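Local coordinates for protein putative nucleotidyltransferase (Sulfolobus solfataricus P2, PDB 2RFF) that probably transfers nucleotidyl groups to a substrate that is not known, at residues E35-G40 with D54-F59; R42-Y47 with V95-L100. All blocks are in the same frame, centred on the assembly; numbering follows the deposited sequence. Where two conformers were deposited one is given.

How the interactions relate
Both interactions reach one mixed sheet and lie within the nucleotidyltransferase domain, their centres about 10 Å apart. Their segments alternate along the chain: 35-40, 42-47, 54-59, then 95-100. Interaction 1 pairs strands 33-39 and 53-59 near the centre of the chain; interaction 2 lies at the surface, where helix 41-44 leans on the start of strand 98-103. Strand 33-39 joins them, since it also neighbours strand 98-103: Ile-38 O lies 2.8 Å from Val-99 N, a probable hydrogen bond, and 3.4 Å from Ala-43 CB. The chain leaving interaction 1 at Gly-40 thus enters the helix of interaction 2 directly, beside the probable active site.

Interaction 1: E35-G40 with D54-F59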
loop_
_atom_site.group_PDB
_atom_site.type_symbol
_atom_site.label_atom_id
_atom_site.label_comp_id
_atom_site.label_asym_id
_atom_site.label_seq_id
_atom_site.Cartn_x
_atom_site.Cartn_y
_atom_site.Cartn_z
ATOM N N GLU A 35 7.029 -6.326 2.769
ATOM C CA GLU A 35 5.912 -6.454 1.846
ATOM C C GLU A 35 5.077 -5.201 1.909
ATOM O O GLU A 35 5.024 -4.537 2.949
ATOM C CB GLU A 35 4.992 -7.646 2.192
ATOM C CG GLU A 35 5.615 -9.018 1.962
ATOM C CD GLU A 35 4.891 -10.200 2.540
ATOM O OE1 GLU A 35 3.824 -10.089 3.176
ATOM O OE2 GLU A 35 5.407 -11.294 2.310
ATOM N N VAL A 36 4.427 -4.917 0.787
ATOM C CA VAL A 36 3.410 -3.875 0.738
ATOM C C VAL A 36 2.198 -4.464 0.041
ATOM O O VAL A 36 2.325 -5.144 -0.984
ATOM C CB VAL A 36 3.877 -2.593 0.034
ATOM C CG1 VAL A 36 2.748 -1.515 -0.139
ATOM C CG2 VAL A 36 5.048 -1.995 0.763
ATOM N N TYR A 37 1.033 -4.163 0.585
ATOM C CA TYR A 37 -0.231 -4.566 -0.007
ATOM C C TYR A 37 -1.068 -3.311 -0.313
ATOM O O TYR A 37 -0.945 -2.263 0.354
ATOM C CB TYR A 37 -1.012 -5.482 0.936
ATOM C CG TYR A 37 -0.364 -6.803 1.230
ATOM C CD1 TYR A 37 0.654 -6.908 2.177
ATOM C CD2 TYR A 37 -0.758 -7.967 0.551
ATOM C CE1 TYR A 37 1.229 -8.178 2.499
ATOM C CE2 TYR A 37 -0.175 -9.208 0.852
ATOM C CZ TYR A 37 0.858 -9.271 1.793
ATOM O OH TYR A 37 1.468 -10.438 2.140
ATOM N N ILE A 38 -1.922 -3.452 -1.325
ATOM C CA ILE A 38 -3.030 -2.539 -1.542
ATOM C C ILE A 38 -4.246 -3.207 -0.867
ATOM O O ILE A 38 -4.468 -4.427 -1.010
ATOM C CB ILE A 38 -3.329 -2.279 -3.029
ATOM C CG1 ILE A 38 -2.068 -1.815 -3.749
ATOM C CG2 ILE A 38 -4.509 -1.289 -3.163
ATOM C CD1 ILE A 38 -1.331 -0.649 -3.091
ATOM N N PHE A 39 -4.958 -2.464 -0.029
ATOM C CA PHE A 39 -6.197 -2.918 0.567
ATOM C C PHE A 39 -7.299 -1.938 0.213
ATOM O O PHE A 39 -7.090 -1.019 -0.587
ATOM C CB PHE A 39 -6.050 -3.191 2.082
ATOM C CG PHE A 39 -5.856 -1.963 2.964
ATOM C CD1 PHE A 39 -4.606 -1.419 3.159
ATOM C CD2 PHE A 39 -6.915 -1.442 3.689
ATOM C CE1 PHE A 39 -4.424 -0.289 4.003
ATOM C CE2 PHE A 39 -6.742 -0.358 4.560
ATOM C CZ PHE A 39 -5.503 0.226 4.712
ATOM N N GLY A 40 -8.489 -2.195 0.727
ATOM C CA GLY A 40 -9.617 -1.322 0.483
ATOM C C GLY A 40 -10.221 -1.491 -0.894
ATOM O O GLY A 40 -9.986 -2.477 -1.576
ATOM N N ASP A 54 -5.426 2.677 -0.532
ATOM C CA ASP A 54 -5.034 2.268 0.815
ATOM C C ASP A 54 -3.835 1.343 0.741
ATOM O O ASP A 54 -3.892 0.306 0.065
ATOM C CB ASP A 54 -6.205 1.571 1.483
ATOM C CG ASP A 54 -7.375 2.480 1.696
ATOM O OD1 ASP A 54 -7.194 3.646 2.087
ATOM O OD2 ASP A 54 -8.517 2.054 1.481
ATOM N N ILE A 55 -2.770 1.718 1.460
ATOM C CA ILE A 55 -1.497 1.032 1.397
ATOM C C ILE A 55 -1.157 0.446 2.748
ATOM O O ILE A 55 -1.122 1.164 3.737
ATOM C CB ILE A 55 -0.374 1.994 0.960
ATOM C CG1 ILE A 55 -0.717 2.663 -0.391
ATOM C CG2 ILE A 55 0.963 1.204 0.850
ATOM C CD1 ILE A 55 0.376 3.640 -0.812
ATOM N N LEU A 56 -0.903 -0.862 2.777
ATOM C CA LEU A 56 -0.459 -1.578 3.976
ATOM C C LEU A 56 1.043 -1.814 3.856
ATOM O O LEU A 56 1.476 -2.536 2.961
ATOM C CB LEU A 56 -1.200 -2.904 4.157
ATOM C CG LEU A 56 -0.610 -3.834 5.218
ATOM C CD1 LEU A 56 -0.590 -3.146 6.577
ATOM C CD2 LEU A 56 -1.322 -5.172 5.212
ATOM N N PHE A 57 1.815 -1.208 4.758
ATOM C CA PHE A 57 3.260 -1.420 4.808
ATOM C C PHE A 57 3.514 -2.510 5.860
ATOM O O PHE A 57 3.079 -2.352 7.008
ATOM C CB PHE A 57 3.981 -0.146 5.214
ATOM C CG PHE A 57 3.796 0.996 4.302
ATOM C CD1 PHE A 57 4.650 1.146 3.243
ATOM C CD2 PHE A 57 2.798 1.919 4.511
ATOM C CE1 PHE A 57 4.551 2.214 2.397
ATOM C CE2 PHE A 57 2.696 3.033 3.656
ATOM C CZ PHE A 57 3.549 3.161 2.602
ATOM N N VAL A 58 4.287 -3.516 5.493
ATOM C CA VAL A 58 4.570 -4.682 6.374
ATOM C C VAL A 58 6.075 -4.741 6.599
ATOM O O VAL A 58 6.816 -4.898 5.652
ATOM C CB VAL A 58 4.048 -6.051 5.864
ATOM C CG1 VAL A 58 4.320 -7.210 6.887
ATOM C CG2 VAL A 58 2.582 -5.926 5.574
ATOM N N PHE A 59 6.494 -4.533 7.847
ATOM C CA PHE A 59 7.901 -4.490 8.246
ATOM C C PHE A 59 8.267 -5.653 9.121
ATOM O O PHE A 59 7.446 -6.118 9.871
ATOM C CB PHE A 59 8.219 -3.239 9.084
ATOM C CG PHE A 59 8.086 -1.918 8.348
ATOM C CD1 PHE A 59 6.867 -1.284 8.233
ATOM C CD2 PHE A 59 9.218 -1.239 7.871
ATOM C CE1 PHE A 59 6.762 0.003 7.598
ATOM C CE2 PHE A 59 9.118 0.003 7.213
ATOM C CZ PHE A 59 7.892 0.617 7.093
HETATM O O HOH W 1 -7.644 1.175 -1.975
#
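The antiparallel strand pair at the centre of the nucleotidyltransferase sheet sets Phe-39 against Asp-54 at the end where the active site probably lies. An angle of 157° between the short strand axes and the backbone bonds establish the pairing. Tyr-37 and Leu-56 form a hydrogen-bonded pair, with Tyr-37 N to Leu-56 O at 2.9 Å, and Glu-35 with Val-58 forms another. Val-36 with Phe-57 and Ile-38 with Ile-55 are non-hydrogen-bonded pairs. In Phe-39, CG stands between the backbone N and the carbonyl carbon (chi1 70°), on the side of Asp-54. The CB of Asp-54 is 3.4 Å from the centroid of the Phe-39 ring and only 6° off its normal, a CH-pi contact over the face, while Leu-56 N and Ile-55 O lie at the ring edge. An alanine in place of Phe-39 would probably open a gap over Asp-54 CB and leave that side chain freer to turn. A water accepting from Asp-54 N donates to Phe-39 O at 2.7 Å. Beside them, Tyr-37 CD1 meets Leu-56 CD2 and Val-58 CG2, and Tyr-37 OH donates to Glu-35 OE1 at 2.6 Å from above the carboxylate plane; Lys-92 grips the same oxygen. On the other face, toward helix 6-29, Val-36 CG1 presses tightly on Ile-55 CG2 at 3.4 Å. Gly-40 and the serine after it, followed by Asp-52 just before the partner strand and Asp-54 on it, match the Gly-Ser and paired-aspartate signature of this superfamily, whose aspartates in relatives bind catalytic metal ions.

Interaction 2: R42-Y47 with V95-L100; sequences RARGDY and VKDKVL
Val-99 holds CG1 anti to its backbone N (chi1 166°), which leaves CG2 beside that N and facing Ala-43, while in Arg-44 a chi1 of -57° puts CG anti to the carbonyl carbon, on the side of Asp-97. The main apolar contact follows from the first of these: Val-99 CG2 meets Ala-43 CB at 3.9 Å. The CA-CB bond of Ala-43 points toward the strand, and the same methyl also approaches the backbone at Lys-98, with Ala-43 CB to Lys-98 CA at 4.3 Å. Such a short side chain lets the helix backbone come close to the strand. Arg-44 adds a looser touch through its aliphatic part, CG to Asp-97 CB at 4.3 Å, doubtful because Asp-97 has a second conformer. No hydrogen bond crosses, and the two segments bury only 160 Å² between them, so the evidence points to light van der Waals packing.

The polar ends are held within their own segments. Arg-44 grips Asp-46 side-on: NE reaches Asp-46 OD1 at 2.9 Å from the syn side, tilted from the carboxylate plane, and NH2 reaches the syn lone pair of Asp-46 OD2 at 3.1 Å. This two-point salt bridge fixes the turn of the guanidinium. Lys-98 leaves its backbone on the side away from Ala-43, and its NZ donates to Val-95 O at 2.8 Å, with a C=O...N angle of 179°, which ties the approach to the strand into a compact bend. The Lys-98 side chain also makes a cation-pi contact with Tyr-37 and touches Leu-56. The contact therefore joins short helix 41-44, which directly follows strand 33-39, to the beginning of strand 98-103, that strand's neighbour in the sheet, while Arg-42 and Tyr-47 reach back to helix 6-29.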
loop_
_atom_site.group_PDB
_atom_site.type_symbol
_atom_site.label_atom_id
_atom_site.label_comp_id
_atom_site.label_asym_id
_atom_site.label_seq_id
_atom_site.Cartn_x
_atom_site.Cartn_y
_atom_site.Cartn_z
ATOM N N ARG A 42 -9.804 -0.234 -3.883
ATOM C CA ARG A 42 -8.941 -0.422 -5.072
ATOM C C ARG A 42 -8.338 -1.823 -5.157
ATOM O O ARG A 42 -7.898 -2.221 -6.210
ATOM C CB ARG A 42 -7.901 0.691 -5.233
ATOM C CG ARG A 42 -8.548 2.053 -5.568
ATOM C CD ARG A 42 -7.534 3.151 -5.814
ATOM N NE ARG A 42 -8.208 4.412 -6.125
ATOM C CZ ARG A 42 -8.756 4.718 -7.301
ATOM N NH1 ARG A 42 -8.698 3.925 -8.347
ATOM N NH2 ARG A 42 -9.372 5.867 -7.441
ATOM N N ALA A 43 -8.303 -2.550 -4.043
ATOM C CA ALA A 43 -7.942 -3.978 -4.066
ATOM C C ALA A 43 -9.157 -4.839 -4.372
ATOM O O ALA A 43 -9.053 -5.792 -5.140
ATOM C CB ALA A 43 -7.353 -4.423 -2.740
ATOM N N ARG A 44 -10.305 -4.507 -3.786
ATOM C CA ARG A 44 -11.523 -5.333 -3.930
ATOM C C ARG A 44 -12.193 -5.223 -5.293
ATOM O O ARG A 44 -12.678 -6.206 -5.846
ATOM C CB ARG A 44 -12.546 -4.971 -2.871
ATOM C CG ARG A 44 -12.077 -5.094 -1.433
ATOM C CD ARG A 44 -13.185 -4.792 -0.469
ATOM N NE ARG A 44 -13.746 -3.425 -0.533
ATOM C CZ ARG A 44 -13.502 -2.415 0.314
ATOM N NH1 ARG A 44 -12.728 -2.559 1.369
ATOM N NH2 ARG A 44 -14.098 -1.256 0.145
ATOM N N GLY A 45 -12.227 -3.995 -5.811
ATOM C CA GLY A 45 -12.889 -3.687 -7.072
ATOM C C GLY A 45 -14.040 -2.714 -6.961
ATOM O O GLY A 45 -14.444 -2.173 -7.997
ATOM N N ASP A 46 -14.530 -2.428 -5.751
ATOM C CA ASP A 46 -15.700 -1.540 -5.534
ATOM C C ASP A 46 -15.342 -0.055 -5.405
ATOM O O ASP A 46 -15.955 0.669 -4.637
ATOM C CB ASP A 46 -16.534 -2.019 -4.335
ATOM C CG ASP A 46 -15.777 -2.008 -3.033
ATOM O OD1 ASP A 46 -14.593 -2.315 -3.056
ATOM O OD2 ASP A 46 -16.348 -1.691 -1.978
ATOM N N TYR A 47 -14.344 0.381 -6.167
ATOM C CA TYR A 47 -13.855 1.750 -6.125
ATOM C C TYR A 47 -14.518 2.614 -7.157
ATOM O O TYR A 47 -15.056 2.133 -8.161
ATOM C CB TYR A 47 -12.335 1.804 -6.335
ATOM C CG TYR A 47 -11.814 1.363 -7.696
ATOM C CD1 TYR A 47 -11.681 2.274 -8.750
ATOM C CD2 TYR A 47 -11.424 0.054 -7.929
ATOM C CE1 TYR A 47 -11.205 1.893 -9.986
ATOM C CE2 TYR A 47 -10.923 -0.335 -9.176
ATOM C CZ TYR A 47 -10.821 0.598 -10.213
ATOM O OH TYR A 47 -10.327 0.164 -11.435
ATOM N N VAL A 95 -5.549 -7.507 8.075
ATOM C CA VAL A 95 -6.141 -6.854 6.929
ATOM C C VAL A 95 -6.455 -7.989 5.966
ATOM O O VAL A 95 -5.550 -8.612 5.438
ATOM C CB VAL A 95 -5.192 -5.858 6.311
ATOM C CG1 VAL A 95 -5.833 -5.187 5.075
ATOM C CG2 VAL A 95 -4.798 -4.794 7.350
ATOM N N LYS A 96 -7.748 -8.199 5.755
ATOM C CA LYS A 96 -8.256 -9.177 4.831
ATOM C C LYS A 96 -8.455 -8.442 3.504
ATOM O O LYS A 96 -8.334 -7.212 3.395
ATOM C CB LYS A 96 -9.606 -9.732 5.319
ATOM C CG LYS A 96 -9.723 -10.073 6.840
ATOM C CD LYS A 96 -8.617 -10.972 7.394
ATOM N N ASP A 97 -8.754 -9.200 2.472
ATOM C CA ASP A 97 -9.047 -8.578 1.213
ATOM C C ASP A 97 -7.962 -7.548 0.938
ATOM O O ASP A 97 -8.108 -6.336 1.203
ATOM C CB ASP A 97 -10.444 -7.949 1.273
ATOM C CG ASP A 97 -11.542 -8.987 1.538
ATOM O OD1 ASP A 97 -11.214 -10.163 1.850
ATOM O OD2 ASP A 97 -12.731 -8.628 1.414
ATOM N N LYS A 98 -6.829 -8.082 0.508
ATOM C CA LYS A 98 -5.678 -7.285 0.046
ATOM C C LYS A 98 -4.940 -7.938 -1.101
ATOM O O LYS A 98 -5.030 -9.148 -1.300
ATOM C CB LYS A 98 -4.759 -6.997 1.221
ATOM C CG LYS A 98 -4.207 -8.207 1.960
ATOM C CD LYS A 98 -3.371 -7.757 3.158
ATOM C CE LYS A 98 -2.572 -8.913 3.779
ATOM N NZ LYS A 98 -3.463 -9.969 4.261
ATOM N N VAL A 99 -4.202 -7.103 -1.840
ATOM C CA VAL A 99 -3.437 -7.484 -3.017
ATOM C C VAL A 99 -1.956 -7.217 -2.774
ATOM O O VAL A 99 -1.610 -6.146 -2.331
ATOM C CB VAL A 99 -3.876 -6.652 -4.244
ATOM C CG1 VAL A 99 -2.865 -6.783 -5.399
ATOM C CG2 VAL A 99 -5.273 -7.052 -4.648
ATOM N N LEU A 100 -1.100 -8.221 -3.010
ATOM C CA LEU A 100 0.335 -8.050 -2.881
ATOM C C LEU A 100 0.826 -7.093 -3.993
ATOM O O LEU A 100 0.656 -7.304 -5.186
ATOM C CB LEU A 100 1.065 -9.392 -2.880
ATOM C CG LEU A 100 2.570 -9.333 -2.616
ATOM C CD1 LEU A 100 2.890 -8.996 -1.182
ATOM C CD2 LEU A 100 3.226 -10.681 -2.988
#